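Local coordinates for protein diaminopimelate decarboxylase (Psychromonas ingrahamii, PDB 4XG1) that probably catalyses, with pyridoxal 5'-phosphate as cofactor, the decarboxylation of meso-diaminopimelate to L-lysine, the last step of lysine biosynthesis, at residues Phe4-Gln7 / Arg11-Val14; Phe13-Pro18 / Ser34-Glu39. All coordinates share one frame; numbering follows the deposited sequence.

How the interactions relate
From the N terminus, strand 4-6 runs out and strand 12-14 returns beside it; interaction 1 closes this beta hairpin, with three residues between the paired segments. The chain then turns at once into strand 17-18, the third strand of the small antiparallel sheet, and interaction 2 reaches from that turn to 34-39, enclosing helix 19-26 and most of strand 30-34. The two loops follow one another rather than nest, sharing F13 and V14 on the middle strand. Their centres lie about 9 Å apart, and F4 of interaction 1 packs on S34 of interaction 2. Together they tie the N-terminal sheet to strand 30-34 of the large mixed sheet and to the start of helix 35-49.

Interaction 1 (Phe4-Gln7 / Arg11-Val14); sequences FNYQ and RLFV
R11 opens the pairing: its O accepts a hydrogen bond from Q7 N at 3.1 Å, while its guanidinium lies with one face against CE1 of F13 and forms salt bridges to D9 and E20. L12 pairs with Y6 as a non-hydrogen-bonded antiparallel pair. With CG anti to the backbone N (chi1 -176°), the L12 branch is directed to the Y6 ring, and CD1 lies over its centre, 4.0 Å from the centroid and 8° off the normal, a CH-pi contact; the ring's hydroxyl bonds to the carbonyl of P325. F13 and N5 form the hydrogen-bonded pair, N5 N to F13 O at 3.0 Å and F13 N to N5 O at 2.9 Å. On the same face as N5, the carboxamide of Q7 is stacked on the F13 ring with planes 8° apart, OE1 above the ring centre. V14 closes the register beside F4, its CG2 3.5 Å from F4 CE1. The chemistry differs by face: F4, Y6, L12 and V14 meet through apolar or CH-pi contacts, L12 packing on to V19 and V369; the F13 ring has amide stacking on one face, R11 NH2 at its edge and P18 opposite.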
ATOM      1  N   PHE B   4      22.554  -9.325 -11.236  1.00 38.63           N
ATOM      2  CA  PHE B   4      21.528  -9.970 -12.027  1.00 38.15           C
ATOM      3  C   PHE B   4      22.023  -9.876 -13.441  1.00 43.08           C
ATOM      4  O   PHE B   4      22.045  -8.801 -14.010  1.00 51.13           O
ATOM      5  CB  PHE B   4      20.165  -9.277 -11.854  1.00 35.21           C
ATOM      6  CG  PHE B   4      19.621  -9.368 -10.456  1.00 32.54           C
ATOM      7  CD1 PHE B   4      18.906 -10.476 -10.054  1.00 30.50           C
ATOM      8  CD2 PHE B   4      19.841  -8.357  -9.539  1.00 30.87           C
ATOM      9  CE1 PHE B   4      18.424 -10.580  -8.769  1.00 30.12           C
ATOM     10  CE2 PHE B   4      19.349  -8.450  -8.245  1.00 31.14           C
ATOM     11  CZ  PHE B   4      18.638  -9.568  -7.865  1.00 30.10           C
ATOM     12  N   ASN B   5      22.407 -11.014 -14.006  1.00 48.15           N
ATOM     13  CA  ASN B   5      23.180 -11.066 -15.247  1.00 48.70           C
ATOM     14  C   ASN B   5      22.773 -12.263 -16.105  1.00 46.30           C
ATOM     15  O   ASN B   5      22.691 -13.384 -15.614  1.00 41.19           O
ATOM     16  CB  ASN B   5      24.677 -11.169 -14.910  1.00 50.37           C
ATOM     17  CG  ASN B   5      25.190  -9.987 -14.093  1.00 54.13           C
ATOM     18  OD1 ASN B   5      25.832 -10.178 -13.058  1.00 51.22           O
ATOM     19  ND2 ASN B   5      24.901  -8.761 -14.540  1.00 57.31           N
ATOM     20  N   TYR B   6      22.491 -12.008 -17.375  1.00 46.44           N
ATOM     21  CA  TYR B   6      22.235 -13.078 -18.330  1.00 47.85           C
ATOM     22  C   TYR B   6      23.560 -13.783 -18.628  1.00 54.30           C
ATOM     23  O   TYR B   6      24.638 -13.174 -18.547  1.00 63.19           O
ATOM     24  CB  TYR B   6      21.658 -12.522 -19.624  1.00 44.54           C
ATOM     25  CG  TYR B   6      20.182 -12.174 -19.573  1.00 38.78           C
ATOM     26  CD1 TYR B   6      19.233 -13.162 -19.420  1.00 36.54           C
ATOM     27  CD2 TYR B   6      19.744 -10.868 -19.740  1.00 36.46           C
ATOM     28  CE1 TYR B   6      17.882 -12.855 -19.409  1.00 36.90           C
ATOM     29  CE2 TYR B   6      18.392 -10.549 -19.745  1.00 34.14           C
ATOM     30  CZ  TYR B   6      17.465 -11.541 -19.565  1.00 33.69           C
ATOM     31  OH  TYR B   6      16.122 -11.253 -19.547  1.00 32.96           O
ATOM     32  N   GLN B   7      23.509 -15.069 -18.942  1.00 53.71           N
ATOM     33  CA  GLN B   7      24.741 -15.790 -19.215  1.00 53.36           C
ATOM     34  C   GLN B   7      24.817 -16.304 -20.642  1.00 57.00           C
ATOM     35  O   GLN B   7      23.812 -16.254 -21.368  1.00 51.10           O
ATOM     36  CB  GLN B   7      24.917 -16.887 -18.190  1.00 50.46           C
ATOM     37  CG  GLN B   7      25.138 -16.288 -16.813  1.00 48.94           C
ATOM     38  CD  GLN B   7      25.916 -17.194 -15.904  1.00 48.46           C
ATOM     39  OE1 GLN B   7      25.986 -18.392 -16.129  1.00 49.78           O
ATOM     40  NE2 GLN B   7      26.504 -16.626 -14.860  1.00 51.36           N
ATOM     41  N   ARG B  11      20.298 -17.782 -19.832  1.00 47.78           N
ATOM     42  CA  ARG B  11      19.486 -17.840 -18.641  1.00 41.23           C
ATOM     43  C   ARG B  11      19.921 -16.746 -17.694  1.00 36.72           C
ATOM     44  O   ARG B  11      21.112 -16.450 -17.613  1.00 32.20           O
ATOM     45  CB  ARG B  11      19.696 -19.163 -17.918  1.00 42.17           C
ATOM     46  CG  ARG B  11      19.186 -20.412 -18.632  1.00 42.61           C
ATOM     47  CD  ARG B  11      19.316 -21.637 -17.720  1.00 40.74           C
ATOM     48  NE  ARG B  11      20.713 -21.897 -17.314  1.00 41.72           N
ATOM     49  CZ  ARG B  11      21.100 -22.652 -16.281  1.00 39.32           C
ATOM     50  NH1 ARG B  11      20.209 -23.256 -15.501  1.00 40.44           N
ATOM     51  NH2 ARG B  11      22.390 -22.800 -16.024  1.00 36.71           N
ATOM     52  N   LEU B  12      18.949 -16.171 -16.971  1.00 33.11           N
ATOM     53  CA  LEU B  12      19.217 -15.090 -16.027  1.00 29.94           C
ATOM     54  C   LEU B  12      19.700 -15.629 -14.697  1.00 26.81           C
ATOM     55  O   LEU B  12      19.163 -16.587 -14.176  1.00 26.93           O
ATOM     56  CB  LEU B  12      17.975 -14.220 -15.831  1.00 31.48           C
ATOM     57  CG  LEU B  12      18.146 -12.987 -14.922  1.00 32.10           C
ATOM     58  CD1 LEU B  12      19.019 -11.912 -15.562  1.00 32.11           C
ATOM     59  CD2 LEU B  12      16.782 -12.421 -14.575  1.00 32.24           C
ATOM     60  N   PHE B  13      20.738 -15.010 -14.163  1.00 25.53           N
ATOM     61  CA  PHE B  13      21.363 -15.491 -12.958  1.00 24.71           C
ATOM     62  C   PHE B  13      21.374 -14.389 -11.959  1.00 25.08           C
ATOM     63  O   PHE B  13      21.385 -13.224 -12.307  1.00 27.06           O
ATOM     64  CB  PHE B  13      22.832 -15.862 -13.208  1.00 27.56           C
ATOM     65  CG  PHE B  13      23.073 -17.341 -13.422  1.00 26.84           C
ATOM     66  CD1 PHE B  13      22.400 -18.035 -14.437  1.00 26.97           C
ATOM     67  CD2 PHE B  13      23.980 -18.032 -12.618  1.00 25.67           C
ATOM     68  CE1 PHE B  13      22.623 -19.389 -14.634  1.00 25.67           C
ATOM     69  CE2 PHE B  13      24.192 -19.387 -12.808  1.00 24.88           C
ATOM     70  CZ  PHE B  13      23.525 -20.061 -13.819  1.00 23.74           C
ATOM     71  N   VAL B  14      21.383 -14.781 -10.703  1.00 25.18           N
ATOM     72  CA  VAL B  14      21.493 -13.863  -9.632  1.00 24.25           C
ATOM     73  C   VAL B  14      22.681 -14.366  -8.870  1.00 23.61           C
ATOM     74  O   VAL B  14      22.643 -15.455  -8.310  1.00 22.58           O
ATOM     75  CB  VAL B  14      20.210 -13.783  -8.731  1.00 24.44           C
ATOM     76  CG1 VAL B  14      19.617 -15.154  -8.438  1.00 23.80           C
ATOM     77  CG2 VAL B  14      20.524 -13.023  -7.436  1.00 23.89           C
TER

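Interaction 2 (Phe13-Pro18 / Ser34-Glu39). With TME (propane), chain S.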
ATOM      1  N   PHE B  13      20.738 -15.010 -14.163  1.00 25.53           N
ATOM      2  CA  PHE B  13      21.363 -15.491 -12.958  1.00 24.71           C
ATOM      3  C   PHE B  13      21.374 -14.389 -11.959  1.00 25.08           C
ATOM      4  O   PHE B  13      21.385 -13.224 -12.307  1.00 27.06           O
ATOM      5  CB  PHE B  13      22.832 -15.862 -13.208  1.00 27.56           C
ATOM      6  CG  PHE B  13      23.073 -17.341 -13.422  1.00 26.84           C
ATOM      7  CD1 PHE B  13      22.400 -18.035 -14.437  1.00 26.97           C
ATOM      8  CD2 PHE B  13      23.980 -18.032 -12.618  1.00 25.67           C
ATOM      9  CE1 PHE B  13      22.623 -19.389 -14.634  1.00 25.67           C
ATOM     10  CE2 PHE B  13      24.192 -19.387 -12.808  1.00 24.88           C
ATOM     11  CZ  PHE B  13      23.525 -20.061 -13.819  1.00 23.74           C
ATOM     12  N   VAL B  14      21.383 -14.781 -10.703  1.00 25.18           N
ATOM     13  CA  VAL B  14      21.493 -13.863  -9.632  1.00 24.25           C
ATOM     14  C   VAL B  14      22.681 -14.366  -8.870  1.00 23.61           C
ATOM     15  O   VAL B  14      22.643 -15.455  -8.310  1.00 22.58           O
ATOM     16  CB  VAL B  14      20.210 -13.783  -8.731  1.00 24.44           C
ATOM     17  CG1 VAL B  14      19.617 -15.154  -8.438  1.00 23.80           C
ATOM     18  CG2 VAL B  14      20.524 -13.023  -7.436  1.00 23.89           C
ATOM     19  N   GLU B  15      23.742 -13.563  -8.867  1.00 23.91           N
ATOM     20  CA  GLU B  15      25.047 -14.013  -8.403  1.00 23.79           C
ATOM     21  C   GLU B  15      25.284 -15.407  -9.036  1.00 24.30           C
ATOM     22  O   GLU B  15      25.098 -15.568 -10.253  1.00 25.53           O
ATOM     23  CB  GLU B  15      25.097 -13.969  -6.883  1.00 22.78           C
ATOM     24  CG  GLU B  15      24.872 -12.554  -6.369  1.00 23.09           C
ATOM     25  CD  GLU B  15      25.105 -12.372  -4.881  1.00 24.08           C
ATOM     26  OE1 GLU B  15      25.739 -13.264  -4.253  1.00 25.38           O
ATOM     27  OE2 GLU B  15      24.644 -11.342  -4.331  1.00 22.50           O
ATOM     28  N   GLY B  16      25.576 -16.419  -8.237  1.00 26.64           N
ATOM     29  CA  GLY B  16      25.873 -17.733  -8.773  1.00 30.23           C
ATOM     30  C   GLY B  16      24.699 -18.623  -9.150  1.00 32.62           C
ATOM     31  O   GLY B  16      24.907 -19.721  -9.647  1.00 35.87           O
ATOM     32  N   LEU B  17      23.465 -18.167  -8.955  1.00 32.81           N
ATOM     33  CA  LEU B  17      22.325 -19.044  -9.132  1.00 29.47           C
ATOM     34  C   LEU B  17      21.420 -18.625 -10.274  1.00 30.10           C
ATOM     35  O   LEU B  17      21.145 -17.430 -10.481  1.00 37.24           O
ATOM     36  CB  LEU B  17      21.525 -19.101  -7.854  1.00 30.79           C
ATOM     37  CG  LEU B  17      22.095 -19.888  -6.680  1.00 32.75           C
ATOM     38  CD1 LEU B  17      21.156 -19.718  -5.486  1.00 33.26           C
ATOM     39  CD2 LEU B  17      22.258 -21.373  -7.003  1.00 33.09           C
ATOM     40  N   PRO B  18      20.958 -19.596 -11.041  1.00 27.35           N
ATOM     41  CA  PRO B  18      19.881 -19.288 -11.961  1.00 29.90           C
ATOM     42  C   PRO B  18      18.613 -18.856 -11.190  1.00 30.16           C
ATOM     43  O   PRO B  18      18.255 -19.468 -10.192  1.00 27.10           O
ATOM     44  CB  PRO B  18      19.624 -20.614 -12.706  1.00 29.23           C
ATOM     45  CG  PRO B  18      20.550 -21.613 -12.125  1.00 28.86           C
ATOM     46  CD  PRO B  18      21.234 -21.030 -10.931  1.00 28.00           C
ATOM     47  N   SER B  34      20.033  -9.632  -4.078  1.00 16.15           N
ATOM     48  CA  SER B  34      21.470  -9.916  -4.170  1.00 16.82           C
ATOM     49  C   SER B  34      22.219  -9.410  -2.976  1.00 16.11           C
ATOM     50  O   SER B  34      22.300  -8.230  -2.766  1.00 15.80           O
ATOM     51  CB  SER B  34      22.077  -9.255  -5.407  1.00 17.56           C
ATOM     52  OG  SER B  34      23.497  -9.160  -5.287  1.00 18.99           O
ATOM     53  N   ARG B  35      22.796 -10.303  -2.196  1.00 18.38           N
ATOM     54  CA  ARG B  35      23.642  -9.873  -1.059  1.00 20.47           C
ATOM     55  C   ARG B  35      24.828  -9.011  -1.510  1.00 21.68           C
ATOM     56  O   ARG B  35      25.121  -7.980  -0.913  1.00 19.91           O
ATOM     57  CB  ARG B  35      24.234 -11.061  -0.338  1.00 22.75           C
ATOM     58  CG  ARG B  35      25.282 -10.588   0.638  1.00 25.54           C
ATOM     59  CD  ARG B  35      25.896 -11.711   1.429  1.00 29.15           C
ATOM     60  NE  ARG B  35      26.640 -11.143   2.555  1.00 33.03           N
ATOM     61  CZ  ARG B  35      27.290 -11.857   3.470  1.00 38.15           C
ATOM     62  NH1 ARG B  35      27.296 -13.192   3.405  1.00 43.10           N
ATOM     63  NH2 ARG B  35      27.933 -11.235   4.448  1.00 38.23           N
ATOM     64  N   ALA B  36      25.491  -9.457  -2.580  1.00 21.30           N
ATOM     65  CA  ALA B  36      26.657  -8.772  -3.093  1.00 21.30           C
ATOM     66  C   ALA B  36      26.287  -7.363  -3.555  1.00 20.08           C
ATOM     67  O   ALA B  36      26.995  -6.408  -3.250  1.00 21.47           O
ATOM     68  CB  ALA B  36      27.263  -9.554  -4.252  1.00 22.63           C
ATOM     69  N   THR B  37      25.192  -7.227  -4.285  1.00 18.00           N
ATOM     70  CA  THR B  37      24.776  -5.921  -4.742  1.00 17.40           C
ATOM     71  C   THR B  37      24.477  -4.994  -3.585  1.00 19.23           C
ATOM     72  O   THR B  37      24.810  -3.834  -3.632  1.00 19.54           O
ATOM     73  CB  THR B  37      23.536  -6.012  -5.593  1.00 17.69           C
ATOM     74  OG1 THR B  37      23.760  -6.950  -6.658  1.00 17.33           O
ATOM     75  CG2 THR B  37      23.163  -4.632  -6.166  1.00 17.27           C
ATOM     76  N   ILE B  38      23.856  -5.506  -2.524  1.00 20.44           N
ATOM     77  CA  ILE B  38      23.541  -4.662  -1.367  1.00 20.98           C
ATOM     78  C   ILE B  38      24.823  -4.140  -0.733  1.00 22.87           C
ATOM     79  O   ILE B  38      24.961  -2.947  -0.398  1.00 23.25           O
ATOM     80  CB  ILE B  38      22.732  -5.438  -0.299  1.00 19.12           C
ATOM     81  CG1 ILE B  38      21.343  -5.754  -0.843  1.00 18.59           C
ATOM     82  CG2 ILE B  38      22.602  -4.646   0.977  1.00 18.83           C
ATOM     83  CD1 ILE B  38      20.626  -6.835  -0.087  1.00 18.16           C
ATOM     84  N   GLU B  39      25.760  -5.062  -0.539  1.00 25.58           N
ATOM     85  CA  GLU B  39      27.031  -4.746   0.109  1.00 25.63           C
ATOM     86  C   GLU B  39      27.845  -3.779  -0.755  1.00 23.29           C
ATOM     87  O   GLU B  39      28.313  -2.770  -0.289  1.00 21.06           O
ATOM     88  CB  GLU B  39      27.779  -6.048   0.394  1.00 26.42           C
ATOM     89  CG  GLU B  39      27.139  -6.776   1.572  1.00 26.71           C
ATOM     90  CD  GLU B  39      27.793  -8.089   1.952  1.00 25.93           C
ATOM     91  OE1 GLU B  39      28.503  -8.697   1.107  1.00 26.14           O
ATOM     92  OE2 GLU B  39      27.552  -8.524   3.097  1.00 22.77           O
TER
HETATM   93  C1  TME S 507      30.194  -8.693  -1.733  1.00 25.19           C
HETATM   94  C2  TME S 507      30.077  -7.256  -2.298  1.00 25.65           C
HETATM   95  C3  TME S 507      30.155  -7.138  -3.828  1.00 24.45           C
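One carboxylate oxygen, OE2 of E15, is gripped by two donors at the start of helix 35-49. The hydroxyl of S34 donates to its anti lone pair (S34 OG to E15 OE2 2.6 Å), and the amide of A36 reaches it from the syn side, 29° out of the carboxylate plane (A36 N to E15 OE2 2.7 Å). The extended glutamate chain carries the group to the helix, where CB of A36 lies 3.6 Å from E15 CD. The other oxygen, OE1, accepts from the amide of G397, which fixes the carboxylate from both ends. E15 follows V14 in a type II' beta turn joining strands 12-14 and 17-18, while S34 is the N-cap of the helix: its OG, anti to the backbone N (chi1 162°), accepts from T37 N at 2.8 Å. A carboxylate at a helix N terminus is probably favoured by the helix dipole. Were E15 replaced by an alanine, the hydroxyl of S34 and the amides of A36 and G397 would probably lose their acceptors, and the direct polar link from turn to helix would go. R35, next to the cap, reaches one turn along the helix to grip OE2 of E39 side-on with NE (2.8 Å) and NH2 in a salt bridge, while its NH1 bridges to D396. A propane molecule rests nearby, its C3 3.3 Å from A36 O.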